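3-oxo-tetronate kinase (Cupriavidus necator, PDB 5DMH) catalyses the ATP-dependent phosphorylation of 3-oxo-tetronate to 3-oxo-tetronate 4-phosphate, as a member of the four-carbon acid sugar kinase family. Local coordinates at residues 121-126 / 178-183; 126-131 / 189-194; 114-119 / 144-149; 40-45 / 433-438. All blocks are in the same frame, centred on the assembly; numbering follows the deposited sequence.

Interaction 1 (121-126 / 178-183). With ADP (adenosine-5'-diphosphate), chain C.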
# COMPACT_ATOMS: atom_id res chain seq x y z
N ASP A 121 -1.56 -2.35 -9.56
CA ASP A 121 -0.33 -3.10 -9.76
C ASP A 121 -0.57 -4.61 -9.70
O ASP A 121 -0.97 -5.16 -8.67
CB ASP A 121 0.73 -2.70 -8.73
CG ASP A 121 1.11 -1.24 -8.80
OD1 ASP A 121 0.24 -0.42 -9.19
OD2 ASP A 121 2.29 -0.90 -8.49
N SER A 122 -0.37 -5.27 -10.84
CA SER A 122 -0.66 -6.69 -11.00
C SER A 122 -0.12 -7.11 -12.36
O SER A 122 0.36 -6.27 -13.16
CB SER A 122 -2.16 -6.95 -10.93
OG SER A 122 -2.88 -6.21 -11.92
N THR A 123 -0.28 -8.40 -12.63
CA THR A 123 -0.04 -8.97 -13.95
C THR A 123 -1.26 -9.85 -14.29
O THR A 123 -2.15 -10.05 -13.43
CB THR A 123 1.26 -9.83 -14.00
OG1 THR A 123 1.03 -11.10 -13.38
CG2 THR A 123 2.46 -9.12 -13.34
N ASP A 124 -1.31 -10.37 -15.52
CA ASP A 124 -2.40 -11.28 -15.92
C ASP A 124 -2.45 -12.52 -15.02
O ASP A 124 -3.46 -13.21 -14.97
CB ASP A 124 -2.21 -11.72 -17.39
CG ASP A 124 -2.48 -10.61 -18.40
OD1 ASP A 124 -3.03 -9.54 -18.03
OD2 ASP A 124 -2.14 -10.83 -19.57
N ALA A 125 -1.36 -12.82 -14.32
CA ALA A 125 -1.31 -13.97 -13.41
C ALA A 125 -1.86 -13.63 -12.02
O ALA A 125 -2.12 -14.51 -11.22
CB ALA A 125 0.10 -14.51 -13.30
N GLY A 126 -2.06 -12.35 -11.73
CA GLY A 126 -2.60 -11.95 -10.44
C GLY A 126 -1.89 -10.75 -9.86
O GLY A 126 -1.03 -10.17 -10.54
N PRO A 178 9.12 -1.60 -12.70
CA PRO A 178 10.08 -2.72 -12.86
C PRO A 178 9.49 -4.13 -12.78
O PRO A 178 9.99 -5.05 -13.45
CB PRO A 178 11.06 -2.53 -11.69
CG PRO A 178 10.77 -1.19 -11.12
CD PRO A 178 9.40 -0.77 -11.52
N LEU A 179 8.47 -4.28 -11.94
CA LEU A 179 7.83 -5.57 -11.66
C LEU A 179 6.48 -5.82 -12.32
O LEU A 179 6.22 -6.95 -12.76
CB LEU A 179 7.63 -5.69 -10.16
CG LEU A 179 8.71 -6.30 -9.28
CD1 LEU A 179 10.09 -6.13 -9.81
CD2 LEU A 179 8.58 -5.80 -7.83
N THR A 180 5.61 -4.82 -12.30
CA THR A 180 4.28 -4.92 -12.89
C THR A 180 4.04 -3.75 -13.85
O THR A 180 3.28 -2.82 -13.53
CB THR A 180 3.19 -4.93 -11.81
OG1 THR A 180 3.32 -3.79 -10.98
CG2 THR A 180 3.29 -6.17 -10.96
N PRO A 181 4.69 -3.79 -15.02
CA PRO A 181 4.44 -2.74 -15.99
C PRO A 181 2.97 -2.79 -16.42
O PRO A 181 2.48 -3.86 -16.78
CB PRO A 181 5.39 -3.09 -17.14
CG PRO A 181 5.64 -4.57 -17.01
CD PRO A 181 5.57 -4.85 -15.54
N MSE A 182 2.31 -1.64 -16.38
CA MSE A 182 0.89 -1.54 -16.71
C MSE A 182 0.76 -0.92 -18.08
O MSE A 182 0.95 0.29 -18.25
CB MSE A 182 0.18 -0.70 -15.64
CG MSE A 182 0.51 -1.15 -14.24
SE MSE A 182 -0.02 -3.03 -13.90
CE MSE A 182 -1.92 -2.74 -14.03
N THR A 183 0.46 -1.75 -19.07
CA THR A 183 0.41 -1.29 -20.45
C THR A 183 -1.03 -1.09 -20.98
O THR A 183 -1.20 -0.77 -22.15
CB THR A 183 1.16 -2.24 -21.38
OG1 THR A 183 0.56 -3.53 -21.34
CG2 THR A 183 2.60 -2.35 -20.94
PB ADP C . 6.99 0.95 -5.86
O1B ADP C . 6.33 1.39 -4.56
O2B ADP C . 7.54 2.13 -6.63
O3B ADP C . 6.12 0.01 -6.69
PA ADP C . 8.58 -1.30 -4.88
O1A ADP C . 9.64 -1.25 -3.85
O2A ADP C . 7.26 -1.93 -4.62
O3A ADP C . 8.38 0.21 -5.44
O5' ADP C . 9.10 -2.08 -6.19
C5' ADP C . 10.29 -1.71 -6.86
C4' ADP C . 11.02 -2.98 -7.30
O4' ADP C . 12.01 -2.65 -8.26
C3' ADP C . 11.73 -3.65 -6.13
O3' ADP C . 11.70 -5.09 -6.26
C2' ADP C . 13.13 -3.13 -6.28
O2' ADP C . 14.08 -3.91 -5.58
C1' ADP C . 13.26 -3.13 -7.79
N9 ADP C . 14.36 -2.26 -8.19
C8 ADP C . 14.67 -1.04 -7.68
N7 ADP C . 15.76 -0.54 -8.28
C5 ADP C . 16.16 -1.46 -9.18
C6 ADP C . 17.27 -1.57 -10.13
N6 ADP C . 18.12 -0.53 -10.21
N1 ADP C . 17.34 -2.67 -10.90
C2 ADP C . 16.45 -3.68 -10.81
N3 ADP C . 15.40 -3.67 -9.95
C4 ADP C . 15.24 -2.60 -9.12
O HOH W 1 2.31 -6.12 -15.17
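Thr180 meets Asp121, Ser122 and Thr123 in turn. Its CB lies 3.4 Å from the carbonyl oxygen Ser122 O. From there the two branches part: OG1, placed by a chi1 of 55°, comes alongside Asp121, 3.6 Å from its CB, while CG2 lies against the backbone of Ser122 and also meets Thr123 CG2 at 3.9 Å, the two threonine side chains crossing at about a right angle. Asp121 OD1 is bonded to the hydroxyl of Thr119, two residues earlier. Beside Thr180, the selenomethionine Met182 bends at chi2 and chi3 and brings SE to 3.3 Å from Ser122 O. That same oxygen accepts from a water, at 2.8 Å from Ser122 O, which also donates to Pro181 O and so bridges the two loops. The segment 121-126 contains a type I beta turn from Thr123 to Gly126, and Thr123 OG1 accepts from Ala125 N in an ST turn. At the far end of 178-183, Pro178 CG comes within 3.4 Å of ADP O4', making this segment part of the wall of the nucleotide pocket, next to His177, whose NE2 is hydrogen-bonded to the ADP.

Interaction 2 (126-131 / 189-194)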
# COMPACT_ATOMS: atom_id res chain seq x y z
N GLY A 126 -2.06 -12.35 -11.73
CA GLY A 126 -2.60 -11.95 -10.44
C GLY A 126 -1.89 -10.75 -9.86
O GLY A 126 -1.03 -10.17 -10.54
N ASN A 127 -2.23 -10.33 -8.65
CA ASN A 127 -2.99 -11.12 -7.69
C ASN A 127 -4.33 -10.51 -7.28
O ASN A 127 -5.00 -11.04 -6.41
CB ASN A 127 -2.11 -11.32 -6.46
CG ASN A 127 -0.89 -12.18 -6.76
OD1 ASN A 127 -0.95 -13.05 -7.63
ND2 ASN A 127 0.22 -11.95 -6.04
N ILE A 128 -4.73 -9.40 -7.91
CA ILE A 128 -5.96 -8.72 -7.53
C ILE A 128 -7.18 -9.62 -7.78
O ILE A 128 -8.02 -9.83 -6.89
CB ILE A 128 -6.12 -7.35 -8.25
CG1 ILE A 128 -4.96 -6.42 -7.86
CG2 ILE A 128 -7.50 -6.74 -7.93
CD1 ILE A 128 -4.90 -5.14 -8.64
N GLY A 129 -7.26 -10.17 -8.99
CA GLY A 129 -8.34 -11.09 -9.32
C GLY A 129 -8.39 -12.34 -8.45
O GLY A 129 -9.44 -12.67 -7.90
N PRO A 130 -7.28 -13.08 -8.36
CA PRO A 130 -7.34 -14.33 -7.59
C PRO A 130 -7.67 -14.10 -6.12
O PRO A 130 -8.50 -14.84 -5.58
CB PRO A 130 -5.93 -14.90 -7.75
CG PRO A 130 -5.51 -14.43 -9.10
CD PRO A 130 -6.09 -13.04 -9.23
N VAL A 131 -7.13 -13.05 -5.53
CA VAL A 131 -7.39 -12.77 -4.11
C VAL A 131 -8.84 -12.30 -3.88
O VAL A 131 -9.53 -12.83 -3.00
CB VAL A 131 -6.38 -11.79 -3.50
CG1 VAL A 131 -6.84 -11.33 -2.15
CG2 VAL A 131 -5.00 -12.46 -3.36
N ARG A 189 -10.83 -4.88 -18.67
CA ARG A 189 -10.07 -5.86 -19.45
C ARG A 189 -8.90 -6.43 -18.62
O ARG A 189 -8.69 -7.64 -18.59
CB ARG A 189 -9.57 -5.18 -20.73
CG ARG A 189 -8.82 -6.04 -21.72
CD ARG A 189 -8.77 -5.32 -23.08
NE ARG A 189 -8.12 -4.02 -23.00
CZ ARG A 189 -8.28 -3.02 -23.87
NH1 ARG A 189 -9.07 -3.14 -24.92
NH2 ARG A 189 -7.62 -1.88 -23.70
N VAL A 190 -8.17 -5.57 -17.93
CA VAL A 190 -7.04 -5.99 -17.10
C VAL A 190 -7.51 -6.96 -16.01
O VAL A 190 -6.94 -8.03 -15.83
CB VAL A 190 -6.33 -4.77 -16.47
CG1 VAL A 190 -5.31 -5.19 -15.41
CG2 VAL A 190 -5.66 -3.93 -17.56
N LEU A 191 -8.56 -6.60 -15.28
CA LEU A 191 -9.03 -7.44 -14.19
C LEU A 191 -9.61 -8.75 -14.73
O LEU A 191 -9.39 -9.83 -14.13
CB LEU A 191 -10.08 -6.69 -13.35
CG LEU A 191 -10.62 -7.40 -12.10
CD1 LEU A 191 -9.49 -7.96 -11.21
CD2 LEU A 191 -11.49 -6.46 -11.31
N GLN A 192 -10.35 -8.68 -15.83
CA GLN A 192 -10.94 -9.89 -16.42
C GLN A 192 -9.84 -10.91 -16.74
O GLN A 192 -10.02 -12.11 -16.54
CB GLN A 192 -11.77 -9.57 -17.68
CG GLN A 192 -12.55 -10.77 -18.23
CD GLN A 192 -13.51 -11.36 -17.24
OE1 GLN A 192 -14.66 -10.93 -17.14
NE2 GLN A 192 -13.04 -12.35 -16.47
N ARG A 193 -8.67 -10.43 -17.15
CA ARG A 193 -7.61 -11.36 -17.56
C ARG A 193 -7.05 -12.19 -16.42
O ARG A 193 -6.52 -13.29 -16.63
CB ARG A 193 -6.48 -10.62 -18.26
CG ARG A 193 -6.78 -10.34 -19.70
CD ARG A 193 -5.52 -10.01 -20.46
NE ARG A 193 -5.14 -8.64 -20.25
CZ ARG A 193 -5.36 -7.63 -21.10
NH1 ARG A 193 -5.96 -7.85 -22.26
NH2 ARG A 193 -4.95 -6.40 -20.78
N GLN A 194 -7.21 -11.69 -15.21
CA GLN A 194 -6.71 -12.37 -14.03
C GLN A 194 -7.86 -12.90 -13.16
O GLN A 194 -7.67 -13.21 -11.98
CB GLN A 194 -5.78 -11.45 -13.25
CG GLN A 194 -6.38 -10.15 -12.80
CD GLN A 194 -5.39 -9.28 -12.06
OE1 GLN A 194 -5.06 -9.54 -10.93
NE2 GLN A 194 -4.94 -8.20 -12.70
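Gln194 OE1 is the polar atom on which this contact turns. It accepts an almost straight hydrogen bond from Gly129 N, 3.0 Å from Gln194 OE1 with an angle of 175° at the hydrogen, although the donor stands above the carbonyl plane, 41° out of it. Ile128 N lies equally near the same oxygen, and Gly126 CA and Ile128 CB line its surroundings. The oxygen therefore rests against the opening turn of helix 128-139, where the positive end of the helix would probably polarise the amide. Gln194 gets there by a chain that leaves between the backbone N and the carbonyl carbon (chi1 58°) and then runs extended, and its other amide atom, NE2, is tied to Ser122 OG.

The backbone carbonyl of Gln194 makes a second approach: Gln194 O is 3.2 Å from Pro130 CD and receives a CA-H...O contact from Gly129 CA at 3.5 Å. Gly129 has no side chain to hold the two backbones apart, and its CA comes to 5.1 Å from Gln194 CA. Next to this polar part, Leu191 CD1 touches Gly129 CA at 3.8 Å and Ile128 CG2 at 4.0 Å, and Leu191 also packs on Met228 and Ile230 of strand 228-231. Asn127 holds the N-cap position of helix 128-139, but its side chain makes no capping bond and turns instead to Ser85; the amide of Gln194, just past the end of helix 187-193, accepts from a first-turn N-H and so supplies from afar the kind of acceptor that an N-cap side chain would.

Interaction 3 (114-119 / 144-149)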
# COMPACT_ATOMS: atom_id res chain seq x y z
N PHE A 114 -10.27 -5.40 0.84
CA PHE A 114 -9.05 -5.85 0.16
C PHE A 114 -8.42 -4.65 -0.49
O PHE A 114 -8.99 -4.01 -1.39
CB PHE A 114 -9.32 -6.98 -0.82
CG PHE A 114 -8.17 -7.37 -1.71
CD1 PHE A 114 -6.87 -7.45 -1.24
CD2 PHE A 114 -8.42 -7.72 -3.03
CE1 PHE A 114 -5.84 -7.86 -2.09
CE2 PHE A 114 -7.40 -8.12 -3.88
CZ PHE A 114 -6.11 -8.17 -3.41
N LYS A 115 -7.24 -4.33 -0.00
CA LYS A 115 -6.53 -3.12 -0.40
C LYS A 115 -5.33 -3.44 -1.29
O LYS A 115 -4.42 -4.20 -0.92
CB LYS A 115 -6.09 -2.36 0.85
CG LYS A 115 -4.95 -1.35 0.69
CD LYS A 115 -5.42 -0.07 -0.03
CE LYS A 115 -4.29 0.94 -0.24
NZ LYS A 115 -3.26 0.44 -1.20
N TYR A 116 -5.34 -2.86 -2.47
CA TYR A 116 -4.26 -2.98 -3.43
C TYR A 116 -3.90 -1.57 -3.96
O TYR A 116 -4.42 -0.55 -3.50
CB TYR A 116 -4.62 -3.97 -4.54
CG TYR A 116 -6.00 -3.78 -5.11
CD1 TYR A 116 -6.30 -2.67 -5.86
CD2 TYR A 116 -7.02 -4.67 -4.82
CE1 TYR A 116 -7.56 -2.47 -6.35
CE2 TYR A 116 -8.27 -4.49 -5.30
CZ TYR A 116 -8.56 -3.39 -6.06
OH TYR A 116 -9.83 -3.22 -6.52
N CYS A 117 -3.00 -1.51 -4.91
CA CYS A 117 -2.47 -0.22 -5.30
C CYS A 117 -3.48 0.58 -6.13
O CYS A 117 -4.25 0.02 -6.90
CB CYS A 117 -1.22 -0.43 -6.12
SG CYS A 117 -0.10 0.96 -6.14
N SER A 118 -3.43 1.90 -5.96
CA SER A 118 -4.26 2.79 -6.75
C SER A 118 -3.89 2.78 -8.23
O SER A 118 -4.64 3.30 -9.06
CB SER A 118 -4.27 4.21 -6.17
OG SER A 118 -2.98 4.77 -6.08
N THR A 119 -2.75 2.19 -8.57
CA THR A 119 -2.39 2.00 -9.98
C THR A 119 -2.60 0.55 -10.46
O THR A 119 -2.17 0.18 -11.55
CB THR A 119 -0.97 2.54 -10.32
OG1 THR A 119 -0.04 2.22 -9.28
CG2 THR A 119 -0.99 4.04 -10.50
N THR A 144 -18.40 -7.91 -5.57
CA THR A 144 -17.72 -6.78 -4.95
C THR A 144 -17.38 -5.76 -5.99
O THR A 144 -17.53 -6.03 -7.18
CB THR A 144 -16.46 -7.18 -4.18
OG1 THR A 144 -16.03 -6.08 -3.40
CG2 THR A 144 -15.37 -7.60 -5.12
N ILE A 145 -16.97 -4.58 -5.55
CA ILE A 145 -16.44 -3.58 -6.45
C ILE A 145 -14.92 -3.58 -6.37
O ILE A 145 -14.31 -4.07 -5.39
CB ILE A 145 -16.93 -2.15 -6.14
CG1 ILE A 145 -16.57 -1.73 -4.72
CG2 ILE A 145 -18.45 -2.04 -6.42
CD1 ILE A 145 -16.74 -0.27 -4.49
N ALA A 146 -14.32 -3.02 -7.41
CA ALA A 146 -12.88 -2.85 -7.51
C ALA A 146 -12.65 -1.38 -7.91
O ALA A 146 -12.93 -0.98 -9.04
CB ALA A 146 -12.33 -3.78 -8.57
N CYS A 147 -12.19 -0.58 -6.96
CA CYS A 147 -12.06 0.85 -7.19
C CYS A 147 -10.75 1.39 -6.65
O CYS A 147 -10.68 1.81 -5.48
CB CYS A 147 -13.19 1.62 -6.50
SG CYS A 147 -13.23 3.37 -6.97
N PRO A 148 -9.73 1.42 -7.50
CA PRO A 148 -8.45 2.02 -7.09
C PRO A 148 -8.39 3.55 -7.12
O PRO A 148 -7.31 4.10 -6.91
CB PRO A 148 -7.47 1.44 -8.09
CG PRO A 148 -8.31 1.20 -9.36
CD PRO A 148 -9.64 0.75 -8.82
N ALA A 149 -9.50 4.25 -7.38
CA ALA A 149 -9.44 5.71 -7.49
C ALA A 149 -8.95 6.41 -6.21
O ALA A 149 -9.24 5.96 -5.07
CB ALA A 149 -10.80 6.25 -7.90
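Ser118 and Pro148 bring their CA atoms to 4.3 Å just beyond the ends of strands 111-115 and 144-147, two parallel strands that have strand 251-254 between them. At this approach Ser118 CA makes a CA-H...O contact with Pro148 O at 3.3 Å, bent to 121° at the hydrogen, and Ser118 CB lies 3.1 Å from the same oxygen. In return Pro148 CB packs against two carbonyl oxygens, 3.5 Å from Ser118 O and 3.7 Å from Cys117 O. Such loops, at the C-terminal ends of parallel strands, are where alpha/beta enzymes commonly gather their sites, and the side chain of Cys117 is about 6 Å from the bound ADP between nearest atoms. Tyr116 bridges the remaining distance to strand 144-147. A chi1 of 46° carries its ring across to the strand: the phenol OH reaches 3.2 Å from Ala146 CA and is hydrogen-bonded to Thr253 OG1 of the intervening strand. Pro148 CB touches the ring at its edge, near the ring plane, and Tyr116 CD2 stands 3.6 Å above the Phe114 plane, near the rim of that ring. Phe120 meets the tyrosine with its plane at about 90°, and Ile128 of helix 128-139 packs on it as well. Ser118 OG turns to Arg155, and Pro148 leans on Ile157, both of strand 155-158.

Interaction 4 (40-45 / 433-438). With ADP (adenosine-5'-diphosphate), chain C.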
# COMPACT_ATOMS: atom_id res chain seq x y z
N ASP A 40 0.44 -4.70 0.20
CA ASP A 40 1.78 -4.19 0.47
C ASP A 40 1.80 -3.34 1.72
O ASP A 40 0.74 -2.91 2.23
CB ASP A 40 2.45 -3.53 -0.76
CG ASP A 40 2.00 -2.11 -1.08
OD1 ASP A 40 1.04 -1.53 -0.50
OD2 ASP A 40 2.62 -1.59 -2.03
N PHE A 41 2.99 -3.12 2.27
CA PHE A 41 3.09 -2.51 3.58
C PHE A 41 2.84 -0.99 3.51
O PHE A 41 2.30 -0.40 4.46
CB PHE A 41 4.47 -2.77 4.20
CG PHE A 41 4.67 -4.14 4.76
CD1 PHE A 41 4.01 -5.26 4.24
CD2 PHE A 41 5.54 -4.32 5.81
CE1 PHE A 41 4.22 -6.49 4.75
CE2 PHE A 41 5.76 -5.56 6.33
CZ PHE A 41 5.10 -6.65 5.81
N THR A 42 3.24 -0.34 2.41
CA THR A 42 2.97 1.10 2.31
C THR A 42 1.44 1.32 2.15
O THR A 42 0.87 2.21 2.76
CB THR A 42 3.66 1.74 1.12
OG1 THR A 42 3.22 1.11 -0.07
CG2 THR A 42 5.19 1.63 1.22
N GLY A 43 0.81 0.46 1.35
CA GLY A 43 -0.64 0.49 1.16
C GLY A 43 -1.44 0.28 2.43
O GLY A 43 -2.47 0.92 2.65
N ALA A 44 -0.98 -0.62 3.30
CA ALA A 44 -1.57 -0.76 4.61
C ALA A 44 -1.56 0.58 5.39
O ALA A 44 -2.58 0.96 6.00
CB ALA A 44 -0.82 -1.83 5.40
N THR A 45 -0.43 1.30 5.39
CA THR A 45 -0.37 2.57 6.13
C THR A 45 -1.27 3.64 5.48
O THR A 45 -1.88 4.44 6.19
CB THR A 45 1.08 3.14 6.32
OG1 THR A 45 1.54 3.76 5.12
CG2 THR A 45 2.07 2.09 6.82
N LEU A 433 6.48 4.75 5.50
CA LEU A 433 6.51 3.77 4.44
C LEU A 433 5.82 4.38 3.23
O LEU A 433 4.58 4.42 3.16
CB LEU A 433 5.78 2.49 4.89
CG LEU A 433 6.33 1.88 6.18
CD1 LEU A 433 5.63 0.57 6.54
CD2 LEU A 433 7.85 1.70 6.13
N LYS A 434 6.63 4.86 2.31
CA LYS A 434 6.16 5.66 1.17
C LYS A 434 5.95 4.83 -0.09
O LYS A 434 6.88 4.36 -0.72
CB LYS A 434 7.19 6.76 0.88
CG LYS A 434 6.79 7.76 -0.20
CD LYS A 434 8.06 8.33 -0.85
CE LYS A 434 8.48 7.46 -2.03
NZ LYS A 434 8.12 8.06 -3.31
N SER A 435 4.69 4.63 -0.47
CA SER A 435 4.42 4.08 -1.79
C SER A 435 5.22 4.81 -2.85
O SER A 435 5.37 6.04 -2.80
CB SER A 435 2.93 4.16 -2.09
OG SER A 435 2.62 3.32 -3.19
N GLY A 436 5.75 4.07 -3.80
CA GLY A 436 6.69 4.62 -4.75
C GLY A 436 6.25 5.89 -5.45
O GLY A 436 7.05 6.82 -5.64
N ASN A 437 4.98 5.95 -5.84
CA ASN A 437 4.49 7.10 -6.57
C ASN A 437 4.11 8.32 -5.69
O ASN A 437 3.73 9.37 -6.23
CB ASN A 437 3.26 6.68 -7.41
CG ASN A 437 3.63 5.78 -8.57
OD1 ASN A 437 4.63 5.98 -9.25
ND2 ASN A 437 2.79 4.80 -8.81
N PHE A 438 4.19 8.19 -4.38
CA PHE A 438 3.67 9.23 -3.50
C PHE A 438 4.73 10.19 -2.99
O PHE A 438 5.95 9.89 -3.06
CB PHE A 438 2.93 8.62 -2.31
CG PHE A 438 1.68 7.88 -2.68
CD1 PHE A 438 1.15 7.93 -3.97
CD2 PHE A 438 1.03 7.10 -1.72
CE1 PHE A 438 -0.01 7.21 -4.28
CE2 PHE A 438 -0.12 6.40 -2.03
CZ PHE A 438 -0.64 6.45 -3.31
PB ADP C . 6.99 0.95 -5.86
O1B ADP C . 6.33 1.39 -4.56
O2B ADP C . 7.54 2.13 -6.63
O3B ADP C . 6.12 0.01 -6.69
PA ADP C . 8.58 -1.30 -4.88
O1A ADP C . 9.64 -1.25 -3.85
O2A ADP C . 7.26 -1.93 -4.62
O3A ADP C . 8.38 0.21 -5.44
O5' ADP C . 9.10 -2.08 -6.19
C5' ADP C . 10.29 -1.71 -6.86
C4' ADP C . 11.02 -2.98 -7.30
O4' ADP C . 12.01 -2.65 -8.26
C3' ADP C . 11.73 -3.65 -6.13
O3' ADP C . 11.70 -5.09 -6.26
C2' ADP C . 13.13 -3.13 -6.28
O2' ADP C . 14.08 -3.91 -5.58
C1' ADP C . 13.26 -3.13 -7.79
N9 ADP C . 14.36 -2.26 -8.19
C8 ADP C . 14.67 -1.04 -7.68
N7 ADP C . 15.76 -0.54 -8.28
C5 ADP C . 16.16 -1.46 -9.18
C6 ADP C . 17.27 -1.57 -10.13
N6 ADP C . 18.12 -0.53 -10.21
N1 ADP C . 17.34 -2.67 -10.90
C2 ADP C . 16.45 -3.68 -10.81
N3 ADP C . 15.40 -3.67 -9.95
C4 ADP C . 15.24 -2.60 -9.12
O HOH W 2 0.96 1.12 -2.17
O HOH W 3 3.85 5.10 6.33
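Thr42 is pressed onto the backbone of 433-438, and there the contact is tight: its CG2 lies 3.5 Å from Leu433 O, and its CB is 3.5 Å from Ser435 N. With OG1 at a chi1 of 60° and turned toward Ser435, CG2 is left anti to the carbonyl carbon and rests on the end of the strand. Leu433 answers with its own side chain, CD1 meeting Thr45 CG2 at 3.9 Å nearly perpendicular to it; the same CD1 lies beside Phe41 CB.

Away from this tight patch, buried waters make the link. One joins Thr42 OG1 with Ser435 OG, 2.9 Å from the latter, and lies within bonding distance of Asp40 OD1, the carboxylate oxygen that caps helix 41-53 through Gly43 N; Asp40 OD2 pairs with Arg86. Another is held between Leu433 N and Thr45 OG1, 2.9 Å from that hydroxyl, which itself donates to Thr42 O on a lone pair in the carbonyl plane. Beyond Lys434 the strand gives way to a type I turn, Ser435 to Phe438, whose Gly436 N bonds ADP O1B at 2.8 Å. Lys434 NZ braces this turn through Gly436 O and Phe438 O, and is also hydrogen-bonded to Gln302 and Thr299. Helix 41-53 of the sugar-binding domain thus abuts strand 430-434 of the nucleotide-binding domain, with helix 393-403 packed on Phe41, Thr42 and Leu433, and strands 58-62 and 418-423 both touching Thr45.

How the interactions relate
From the N terminus, residues 40-45 come first and are met by 433-438, close to the other end of the chain: interaction 4 closes a loop of nearly the whole chain, joins the two domains, and holds the other three contacts nested inside it. Within that loop, 114-119 is met by 144-149 (interaction 3), then 121-126 by 178-183 (interaction 1) and 126-131 by 189-194 (interaction 2). These three cross one another along the sequence, and interactions 1 and 2 share Gly126. All three lie in the sugar-binding domain, and Lys115 packs on Gly43, joining interactions 3 and 4. Interactions 1 and 4 do not touch, yet both reach the same ADP.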